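Local atomic coordinates of biliverdin reductase (Synechocystis sp., PDB entry 5B3V), a protein that probably reduces biliverdin to bilirubin with NADPH as the electron donor, as a member of the Gfo/Idh/MocA oxidoreductase family. Residues Y216-L221 and K240-H245; Q39-W44 and D72-L77; H129-E134 and P303-L308. All coordinates share one frame; numbering follows the deposited sequence.

Contact 1 of 3, residues Y216-L221 and K240-H245. With BLA (biliverdine IX alpha), chain F.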
# COMPACT_ATOMS: atom_id res chain seq x y z
N TYR A 216 0.49 8.18 20.57
CA TYR A 216 1.15 8.68 19.38
C TYR A 216 2.65 8.57 19.55
O TYR A 216 3.17 8.53 20.67
CB TYR A 216 0.76 10.14 19.11
CG TYR A 216 -0.68 10.32 18.69
CD1 TYR A 216 -1.04 10.27 17.36
CD2 TYR A 216 -1.67 10.54 19.64
CE1 TYR A 216 -2.36 10.42 16.97
CE2 TYR A 216 -2.99 10.69 19.26
CZ TYR A 216 -3.33 10.64 17.92
OH TYR A 216 -4.64 10.79 17.53
N PHE A 217 3.36 8.53 18.42
CA PHE A 217 4.81 8.59 18.42
C PHE A 217 5.26 9.75 17.54
O PHE A 217 4.64 10.02 16.50
CB PHE A 217 5.46 7.27 17.95
CG PHE A 217 4.96 6.78 16.61
CD1 PHE A 217 5.49 7.26 15.43
CD2 PHE A 217 3.97 5.81 16.55
CE1 PHE A 217 5.03 6.80 14.21
CE2 PHE A 217 3.51 5.34 15.33
CZ PHE A 217 4.04 5.84 14.16
N ARG A 218 6.32 10.43 17.95
CA ARG A 218 6.84 11.51 17.13
C ARG A 218 7.78 11.01 16.04
O ARG A 218 8.00 11.74 15.06
CB ARG A 218 7.56 12.55 18.01
CG ARG A 218 8.63 11.98 18.93
CD ARG A 218 8.95 12.94 20.06
NE ARG A 218 10.24 12.66 20.68
CZ ARG A 218 11.38 13.23 20.32
NH1 ARG A 218 11.40 14.12 19.33
NH2 ARG A 218 12.51 12.91 20.95
N ALA A 219 8.30 9.80 16.17
CA ALA A 219 9.18 9.22 15.16
C ALA A 219 9.26 7.71 15.34
O ALA A 219 8.97 7.18 16.42
CB ALA A 219 10.58 9.84 15.20
N CYS A 220 9.65 7.03 14.26
CA CYS A 220 9.87 5.60 14.29
C CYS A 220 10.94 5.25 13.26
O CYS A 220 11.01 5.85 12.18
CB CYS A 220 8.59 4.81 14.00
SG CYS A 220 7.88 5.02 12.35
N LEU A 221 11.78 4.29 13.62
CA LEU A 221 12.75 3.69 12.71
C LEU A 221 12.48 2.19 12.67
O LEU A 221 12.54 1.53 13.71
CB LEU A 221 14.19 3.97 13.16
CG LEU A 221 15.33 3.35 12.35
CD1 LEU A 221 15.40 3.92 10.95
CD2 LEU A 221 16.65 3.53 13.08
N LYS A 240 10.52 7.87 9.80
CA LYS A 240 9.82 9.14 9.63
C LYS A 240 9.65 9.77 11.00
O LYS A 240 9.70 9.10 12.03
CB LYS A 240 8.46 8.95 8.95
CG LYS A 240 7.31 8.63 9.89
CD LYS A 240 6.05 8.35 9.10
CE LYS A 240 4.88 7.99 10.01
NZ LYS A 240 3.83 7.24 9.27
N GLY A 241 9.48 11.08 10.99
CA GLY A 241 9.20 11.82 12.21
C GLY A 241 10.28 12.82 12.56
O GLY A 241 11.08 13.26 11.73
N GLU A 242 10.31 13.17 13.85
CA GLU A 242 11.03 14.36 14.30
C GLU A 242 12.54 14.17 14.37
O GLU A 242 13.27 15.17 14.31
CB GLU A 242 10.50 14.79 15.67
CG GLU A 242 9.11 15.42 15.64
CD GLU A 242 8.56 15.69 17.03
OE1 GLU A 242 9.28 15.44 18.02
OE2 GLU A 242 7.40 16.14 17.14
N VAL A 243 13.04 12.94 14.52
CA VAL A 243 14.47 12.75 14.73
C VAL A 243 15.25 12.62 13.43
O VAL A 243 16.47 12.43 13.47
CB VAL A 243 14.77 11.52 15.61
CG1 VAL A 243 14.17 11.70 16.99
CG2 VAL A 243 14.24 10.26 14.94
N PHE A 244 14.59 12.71 12.28
CA PHE A 244 15.24 12.53 10.99
C PHE A 244 15.46 13.89 10.34
O PHE A 244 14.50 14.63 10.09
CB PHE A 244 14.42 11.61 10.09
CG PHE A 244 14.26 10.22 10.64
CD1 PHE A 244 15.32 9.32 10.60
CD2 PHE A 244 13.07 9.82 11.20
CE1 PHE A 244 15.17 8.04 11.10
CE2 PHE A 244 12.92 8.54 11.71
CZ PHE A 244 13.97 7.65 11.66
N HIS A 245 16.71 14.21 10.04
CA HIS A 245 17.09 15.49 9.48
C HIS A 245 17.49 15.41 8.02
O HIS A 245 17.82 16.44 7.43
CB HIS A 245 18.22 16.11 10.30
CG HIS A 245 17.81 16.51 11.69
ND1 HIS A 245 17.67 15.59 12.71
CD2 HIS A 245 17.47 17.71 12.21
CE1 HIS A 245 17.28 16.22 13.80
NE2 HIS A 245 17.15 17.50 13.53
CHA BLA F . 4.73 8.97 0.47
NA BLA F . 5.36 11.16 1.59
C1A BLA F . 4.83 9.94 1.69
C2A BLA F . 4.44 9.69 2.97
C3A BLA F . 4.74 10.81 3.64
C4A BLA F . 5.27 11.68 2.81
CMA BLA F . 4.57 11.19 5.11
CAA BLA F . 3.80 8.35 3.47
CBA BLA F . 2.77 8.21 4.65
CGA BLA F . 3.09 8.55 6.12
O1A BLA F . 3.71 7.69 6.79
O2A BLA F . 2.59 9.60 6.60
CHB BLA F . 5.72 13.03 3.36
NB BLA F . 6.06 14.27 1.15
C1B BLA F . 5.69 14.22 2.43
C2B BLA F . 5.30 15.42 2.85
C3B BLA F . 5.40 16.25 1.80
C4B BLA F . 5.87 15.54 0.78
CMB BLA F . 4.82 15.64 4.29
OB BLA F . 6.14 15.97 -0.48
CAB BLA F . 5.14 17.56 1.66
CBB BLA F . 4.64 18.42 2.84
NC BLA F . 4.44 13.73 -2.29
C1C BLA F . 4.01 14.99 -2.43
C2C BLA F . 4.12 15.34 -3.70
C3C BLA F . 4.60 14.32 -4.39
C4C BLA F . 4.80 13.31 -3.51
CMC BLA F . 3.74 16.70 -4.30
OC BLA F . 3.56 15.74 -1.39
CAC BLA F . 4.79 14.44 -5.72
CBC BLA F . 5.33 13.28 -6.57
CHD BLA F . 5.35 11.90 -3.78
ND BLA F . 4.78 10.73 -1.46
C1D BLA F . 5.37 10.84 -2.67
C2D BLA F . 6.08 9.75 -2.88
C3D BLA F . 6.00 8.96 -1.83
C4D BLA F . 5.17 9.54 -0.93
CMD BLA F . 6.91 9.47 -4.14
CAD BLA F . 6.76 7.61 -1.93
CBD BLA F . 7.04 6.74 -0.70
CGD BLA F . 7.93 7.37 0.35
O1D BLA F . 8.78 8.20 -0.04
O2D BLA F . 7.80 6.93 1.51
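Cys-220 and Lys-240 form a hydrogen-bonded pair where the antiparallel strands 217-228 and 233-241 meet: Cys-220 N gives its hydrogen to Lys-240 O at 3.0 Å, and Lys-240 N returns one to Cys-220 O at 3.2 Å. Ala-219 and Gly-241 follow as a non-hydrogen-bonded pair, and Gly-241 also opens a type I turn that runs to Phe-244. There Glu-242 N donates to Arg-218 O at 3.0 Å. Arg-218 and Ala-219 both face Trp-209, a classic beta bulge at the open end of the hairpin. Arg-218 CG sits between the backbone N and the carbonyl carbon (chi1 53°), and the chain then extends to NE, bringing NH1 to Glu-242 OE1 at 2.8 Å in a salt bridge. The oxygen lies close to the guanidinium plane, the two flat groups are 53° apart, and the two side chains cross at about a right angle. The other carboxylate oxygen, OE2, takes the amide of Ala-167. An alanine in place of Arg-218 would probably leave Glu-242 OE1 without its charged mate and the carboxylate freer to turn about its bond to Ala-167. Ala-219 CB packs 3.7 Å from Val-243 CG2, and Phe-244 turns its ring edge to Leu-221 CB, 4.0 Å away at CZ. Lys-240 stretches out beyond CG and delivers NZ to a propionate oxygen, O1A, of one of the two bound biliverdins at 2.5 Å, while Thr-172 O and Tyr-238 OH also bond to NZ. The ammonium, anchored by two protein oxygens, probably offsets the negative charge of the propionate.

Contact 2 of 3, residues Q39-W44 and D72-L77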
# COMPACT_ATOMS: atom_id res chain seq x y z
N GLN A 39 -20.55 4.25 -10.62
CA GLN A 39 -21.45 5.24 -10.05
C GLN A 39 -21.14 5.37 -8.56
O GLN A 39 -21.34 4.41 -7.81
CB GLN A 39 -22.91 4.83 -10.28
CG GLN A 39 -23.96 5.71 -9.65
CD GLN A 39 -25.37 5.19 -9.90
OE1 GLN A 39 -25.63 4.57 -10.93
NE2 GLN A 39 -26.28 5.45 -8.97
N LEU A 40 -20.64 6.53 -8.15
CA LEU A 40 -20.37 6.76 -6.73
C LEU A 40 -21.68 7.04 -6.02
O LEU A 40 -22.37 8.02 -6.33
CB LEU A 40 -19.40 7.92 -6.53
CG LEU A 40 -19.05 8.17 -5.06
CD1 LEU A 40 -18.62 6.87 -4.38
CD2 LEU A 40 -17.98 9.24 -4.90
N VAL A 41 -22.03 6.19 -5.06
CA VAL A 41 -23.34 6.20 -4.43
C VAL A 41 -23.29 6.82 -3.04
O VAL A 41 -24.06 7.73 -2.73
CB VAL A 41 -23.92 4.78 -4.39
CG1 VAL A 41 -25.24 4.76 -3.65
CG2 VAL A 41 -24.10 4.26 -5.80
N SER A 42 -22.40 6.33 -2.18
CA SER A 42 -22.34 6.78 -0.80
C SER A 42 -20.88 6.89 -0.37
O SER A 42 -19.96 6.53 -1.11
CB SER A 42 -23.12 5.84 0.12
OG SER A 42 -22.67 4.50 -0.00
N PHE A 43 -20.67 7.41 0.84
CA PHE A 43 -19.34 7.52 1.42
C PHE A 43 -19.48 7.69 2.93
O PHE A 43 -20.53 8.12 3.42
CB PHE A 43 -18.54 8.67 0.82
CG PHE A 43 -18.83 10.01 1.44
CD1 PHE A 43 -18.02 10.50 2.45
CD2 PHE A 43 -19.90 10.77 1.02
CE1 PHE A 43 -18.28 11.73 3.02
CE2 PHE A 43 -20.16 12.00 1.58
CZ PHE A 43 -19.35 12.48 2.59
N TRP A 44 -18.42 7.34 3.65
CA TRP A 44 -18.38 7.49 5.10
C TRP A 44 -17.05 8.12 5.50
O TRP A 44 -16.01 7.82 4.91
CB TRP A 44 -18.56 6.14 5.81
CG TRP A 44 -18.39 6.21 7.29
CD1 TRP A 44 -19.30 6.65 8.20
CD2 TRP A 44 -17.23 5.83 8.03
NE1 TRP A 44 -18.78 6.56 9.47
CE2 TRP A 44 -17.51 6.06 9.39
CE3 TRP A 44 -15.98 5.31 7.68
CZ2 TRP A 44 -16.59 5.79 10.40
CZ3 TRP A 44 -15.07 5.04 8.68
CH2 TRP A 44 -15.37 5.28 10.03
N ASP A 72 -25.77 -1.33 2.85
CA ASP A 72 -26.63 -0.67 1.87
C ASP A 72 -26.81 -1.56 0.65
O ASP A 72 -25.83 -1.89 -0.03
CB ASP A 72 -25.99 0.66 1.47
CG ASP A 72 -26.90 1.52 0.59
OD1 ASP A 72 -27.97 1.04 0.16
OD2 ASP A 72 -26.52 2.68 0.33
N PRO A 73 -28.04 -1.97 0.33
CA PRO A 73 -28.23 -2.87 -0.82
C PRO A 73 -28.01 -2.20 -2.17
O PRO A 73 -27.87 -2.92 -3.17
CB PRO A 73 -29.69 -3.34 -0.67
CG PRO A 73 -30.35 -2.25 0.12
CD PRO A 73 -29.30 -1.74 1.07
N GLU A 74 -27.96 -0.87 -2.24
CA GLU A 74 -27.82 -0.18 -3.51
C GLU A 74 -26.37 0.19 -3.83
O GLU A 74 -26.12 1.02 -4.71
CB GLU A 74 -28.73 1.05 -3.56
CG GLU A 74 -28.18 2.34 -2.98
CD GLU A 74 -29.16 3.49 -3.16
OE1 GLU A 74 -30.39 3.26 -3.13
OE2 GLU A 74 -28.73 4.64 -3.36
N ILE A 75 -25.40 -0.43 -3.16
CA ILE A 75 -24.01 -0.40 -3.60
C ILE A 75 -23.57 -1.83 -3.88
O ILE A 75 -24.00 -2.78 -3.22
CB ILE A 75 -23.07 0.27 -2.57
CG1 ILE A 75 -22.74 -0.67 -1.42
CG2 ILE A 75 -23.68 1.56 -2.05
CD1 ILE A 75 -21.86 -0.04 -0.36
N ASP A 76 -22.73 -1.98 -4.91
CA ASP A 76 -22.18 -3.27 -5.28
C ASP A 76 -20.74 -3.46 -4.84
O ASP A 76 -20.28 -4.60 -4.78
CB ASP A 76 -22.25 -3.48 -6.80
CG ASP A 76 -23.56 -3.01 -7.38
OD1 ASP A 76 -24.59 -3.67 -7.13
OD2 ASP A 76 -23.56 -1.99 -8.10
N LEU A 77 -20.03 -2.38 -4.53
CA LEU A 77 -18.61 -2.45 -4.24
C LEU A 77 -18.26 -1.47 -3.14
O LEU A 77 -18.67 -0.31 -3.19
CB LEU A 77 -17.78 -2.16 -5.50
CG LEU A 77 -16.26 -2.31 -5.46
CD1 LEU A 77 -15.74 -2.88 -6.77
CD2 LEU A 77 -15.57 -0.98 -5.17
O HOH W 1 -23.59 2.70 1.41
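Val-41 and Ser-42, on strand 38-44 of the Rossmann sheet, pack against the loop that carries the chain from helix 66-71 into strand 77-80. This is the crossover between the two halves of the nucleotide-binding fold: strands 38-44 and 77-80 flank the first strand, 14-19, on opposite sides. At Val-41, CG1 does the touching. It lies anti to the backbone N (chi1 176°), which sends it between Ile-75 CG2, at 3.9 Å, and the carboxylate end of Glu-74, whose OE2 is 3.5 Å away. The extended Glu-74 chain passes this methyl at a slant, its CG also within van der Waals distance, and both Val-41 and Glu-74 lean on Arg-15 of the first strand. One residue on, Ser-42 points toward the loop as well. Its hydroxyl oxygen OG sits 3.7 Å from the same Ile-75 methyl, CG2, so this one branch serves both strand residues, and Leu-69 of helix 66-71 closes in on Ser-42 and Ile-75 alike. Direct polar contact between the segments is replaced by a water: Ser-42 OG donates to it at 2.5 Å, and it donates in turn to Asp-72 OD2 at 3.1 Å. The other oxygen of that carboxylate closes an Asx turn at the start of the loop, Asp-72 OD1 taking Glu-74 N at 3.1 Å from above the carboxylate plane.

Contact 3 of 3, residues H129-E134 and P303-L308. With BLA (biliverdine IX alpha), chain G.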
# COMPACT_ATOMS: atom_id res chain seq x y z
N HIS A 129 -9.53 -7.14 -3.86
CA HIS A 129 -8.34 -6.58 -4.47
C HIS A 129 -7.70 -5.58 -3.53
O HIS A 129 -8.38 -4.72 -2.97
CB HIS A 129 -8.67 -5.91 -5.81
CG HIS A 129 -7.58 -5.04 -6.34
ND1 HIS A 129 -6.40 -5.55 -6.86
CD2 HIS A 129 -7.47 -3.69 -6.41
CE1 HIS A 129 -5.63 -4.55 -7.24
NE2 HIS A 129 -6.25 -3.42 -6.98
N VAL A 130 -6.38 -5.69 -3.36
CA VAL A 130 -5.59 -4.71 -2.64
C VAL A 130 -4.81 -3.88 -3.65
O VAL A 130 -4.11 -4.43 -4.51
CB VAL A 130 -4.64 -5.37 -1.63
CG1 VAL A 130 -3.80 -4.31 -0.92
CG2 VAL A 130 -5.43 -6.19 -0.62
N GLU A 131 -4.95 -2.56 -3.56
CA GLU A 131 -4.23 -1.67 -4.44
C GLU A 131 -2.75 -1.65 -4.07
O GLU A 131 -2.39 -1.65 -2.89
CB GLU A 131 -4.83 -0.26 -4.37
CG GLU A 131 -3.90 0.89 -4.74
CD GLU A 131 -3.00 1.31 -3.59
OE1 GLU A 131 -3.51 1.44 -2.46
OE2 GLU A 131 -1.79 1.48 -3.81
N HIS A 132 -1.88 -1.62 -5.09
CA HIS A 132 -0.43 -1.53 -4.90
C HIS A 132 0.13 -0.62 -6.00
O HIS A 132 0.65 -1.09 -7.01
CB HIS A 132 0.22 -2.90 -4.92
CG HIS A 132 0.02 -3.68 -3.65
ND1 HIS A 132 0.89 -3.61 -2.59
CD2 HIS A 132 -0.96 -4.54 -3.29
CE1 HIS A 132 0.46 -4.39 -1.62
NE2 HIS A 132 -0.66 -4.97 -2.02
N ILE A 133 0.03 0.69 -5.78
CA ILE A 133 0.49 1.67 -6.76
C ILE A 133 2.00 1.77 -6.86
O ILE A 133 2.51 2.34 -7.83
CB ILE A 133 -0.10 3.07 -6.47
CG1 ILE A 133 0.26 3.53 -5.06
CG2 ILE A 133 -1.61 3.07 -6.68
CD1 ILE A 133 -0.25 4.92 -4.72
N GLU A 134 2.74 1.24 -5.88
CA GLU A 134 4.19 1.18 -6.02
C GLU A 134 4.62 0.26 -7.14
O GLU A 134 5.74 0.41 -7.66
CB GLU A 134 4.85 0.74 -4.71
CG GLU A 134 4.79 -0.76 -4.42
CD GLU A 134 3.45 -1.20 -3.84
OE1 GLU A 134 2.49 -0.40 -3.88
OE2 GLU A 134 3.37 -2.33 -3.33
N PRO A 303 -7.04 -9.66 -16.22
CA PRO A 303 -6.37 -9.89 -14.93
C PRO A 303 -5.78 -8.61 -14.36
O PRO A 303 -5.31 -7.73 -15.09
CB PRO A 303 -5.27 -10.90 -15.28
CG PRO A 303 -5.77 -11.59 -16.50
CD PRO A 303 -6.53 -10.55 -17.27
N LEU A 304 -5.81 -8.51 -13.04
CA LEU A 304 -5.28 -7.35 -12.35
C LEU A 304 -3.76 -7.38 -12.32
O LEU A 304 -3.13 -8.44 -12.34
CB LEU A 304 -5.84 -7.27 -10.93
CG LEU A 304 -7.30 -6.82 -10.89
CD1 LEU A 304 -7.99 -7.32 -9.63
CD2 LEU A 304 -7.41 -5.31 -11.00
N TYR A 305 -3.16 -6.18 -12.27
CA TYR A 305 -1.71 -6.05 -12.34
C TYR A 305 -1.01 -6.68 -11.14
O TYR A 305 0.17 -7.03 -11.25
CB TYR A 305 -1.32 -4.58 -12.46
CG TYR A 305 -1.65 -3.78 -11.23
CD1 TYR A 305 -2.91 -3.22 -11.05
CD2 TYR A 305 -0.70 -3.57 -10.23
CE1 TYR A 305 -3.22 -2.49 -9.93
CE2 TYR A 305 -1.00 -2.84 -9.10
CZ TYR A 305 -2.26 -2.30 -8.96
OH TYR A 305 -2.57 -1.56 -7.84
N VAL A 306 -1.70 -6.79 -10.01
CA VAL A 306 -1.17 -7.44 -8.82
C VAL A 306 -2.17 -8.51 -8.39
O VAL A 306 -3.39 -8.34 -8.55
CB VAL A 306 -0.91 -6.43 -7.68
CG1 VAL A 306 -2.21 -5.80 -7.20
CG2 VAL A 306 -0.16 -7.09 -6.53
N ASP A 307 -1.65 -9.61 -7.88
CA ASP A 307 -2.50 -10.66 -7.34
C ASP A 307 -2.75 -10.40 -5.86
O ASP A 307 -1.91 -9.83 -5.16
CB ASP A 307 -1.86 -12.04 -7.52
CG ASP A 307 -1.80 -12.46 -8.97
OD1 ASP A 307 -2.58 -11.91 -9.78
OD2 ASP A 307 -0.98 -13.34 -9.31
N LEU A 308 -3.93 -10.82 -5.39
CA LEU A 308 -4.20 -10.80 -3.96
C LEU A 308 -3.21 -11.68 -3.21
O LEU A 308 -2.81 -11.36 -2.08
CB LEU A 308 -5.64 -11.24 -3.69
CG LEU A 308 -6.05 -11.30 -2.22
CD1 LEU A 308 -5.92 -9.93 -1.58
CD2 LEU A 308 -7.45 -11.85 -2.08
CHA BLA G . 2.17 5.95 -0.22
NA BLA G . 1.24 7.99 1.05
C1A BLA G . 1.44 6.67 0.94
C2A BLA G . 0.93 6.07 2.03
C3A BLA G . 0.38 7.02 2.78
C4A BLA G . 0.57 8.19 2.19
CMA BLA G . -0.34 6.80 4.12
CAA BLA G . 0.89 4.56 2.36
CBA BLA G . 1.86 4.10 3.47
CGA BLA G . 3.34 4.32 3.13
O1A BLA G . 3.79 3.66 2.17
O2A BLA G . 3.99 5.08 3.87
CHB BLA G . 0.09 9.53 2.79
NB BLA G . 1.58 10.90 1.20
C1B BLA G . 0.75 10.80 2.24
C2B BLA G . 0.55 12.01 2.74
C3B BLA G . 1.25 12.88 2.03
C4B BLA G . 1.90 12.20 1.08
CMB BLA G . -0.34 12.35 3.93
OB BLA G . 2.74 12.63 0.10
CAB BLA G . 1.27 14.19 2.29
CBB BLA G . 2.11 15.10 1.39
NC BLA G . 0.41 10.58 -1.62
C1C BLA G . -0.13 11.74 -1.25
C2C BLA G . 0.19 12.68 -2.14
C3C BLA G . 0.93 12.10 -3.10
C4C BLA G . 1.06 10.81 -2.76
CMC BLA G . -0.29 14.14 -1.97
OC BLA G . -0.86 11.86 -0.11
CAC BLA G . 1.51 12.57 -4.22
CBC BLA G . 1.35 14.03 -4.64
CHD BLA G . 1.84 9.79 -3.60
ND BLA G . 1.86 8.07 -1.65
C1D BLA G . 2.12 8.44 -2.91
C2D BLA G . 2.68 7.42 -3.53
C3D BLA G . 2.77 6.40 -2.69
C4D BLA G . 2.27 6.80 -1.51
CMD BLA G . 3.13 7.41 -4.99
CAD BLA G . 3.39 5.06 -3.10
CBD BLA G . 4.77 4.98 -2.49
CGD BLA G . 5.55 3.73 -2.89
O1D BLA G . 5.73 3.58 -4.12
O2D BLA G . 6.03 3.02 -1.98
O HOH W 2 -5.21 -7.82 -6.61
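His-132 and Val-306 have CA atoms 7.1 Å apart, and the backbones draw together to 5.9 Å between the CA atoms of His-129 and Leu-308. The bond that crosses directly is from backbone to side chain: Tyr-305 CG lies between its backbone N and carbonyl carbon (chi1 66°), which swings the ring so that OH meets His-132 N, 2.8 Å away and nearly straight at 168°. The same hydroxyl is hydrogen-bonded to Asp-290 OD1, which also holds His-129 NE2. At the far side of that imidazole, a water lying in the ring plane links His-129 ND1 to Val-306 O, so both ring nitrogens are engaged. Leu-304 lays CD2 over one face of the His-129 ring, and Val-306 CG1 comes to 3.6 Å from His-129 CE1. Val-130 CG2 meets Leu-308 CD1 at 3.9 Å. His-132 is fixed at both nitrogens: ND1 gives to the syn lone pair of Glu-134 OE2 at 2.9 Å, and NE2 bonds to Ser-311 OG. Ile-133 N is bound by Glu-131 OE2, while Ile-133 CD1 reaches ring carbon C3D of a biliverdin at 3.9 Å. Glu-131 and Ile-133 also touch NADP. The arrangement is consistent with the cleft of the Gfo/Idh/MocA family, with the end of the last Rossmann strand and the residues after it touching both NADP and a biliverdin.

Overall arrangement
From the N terminus, contact 2 comes first: residues 39-44 and 72-77 close a loop holding helix 48-58, the short strand 61-62 and helix 66-71, all within the Rossmann part. That loop is complete before contact 3 opens at 129-134, on the last strand of the same sheet. Contact 3 is the long-range one, shutting only at 303-308, and the chain between makes the whole mixed sheet of the C-terminal domain. Inside that span lies contact 1, a local closure of the hairpin 217-228 and 233-241. No two of them cross. Contact 3 ties the last Rossmann strand to the chain that returns after the mixed sheet, just before helix 308-324, and contacts 1 and 3 each reach a different one of two bound biliverdins.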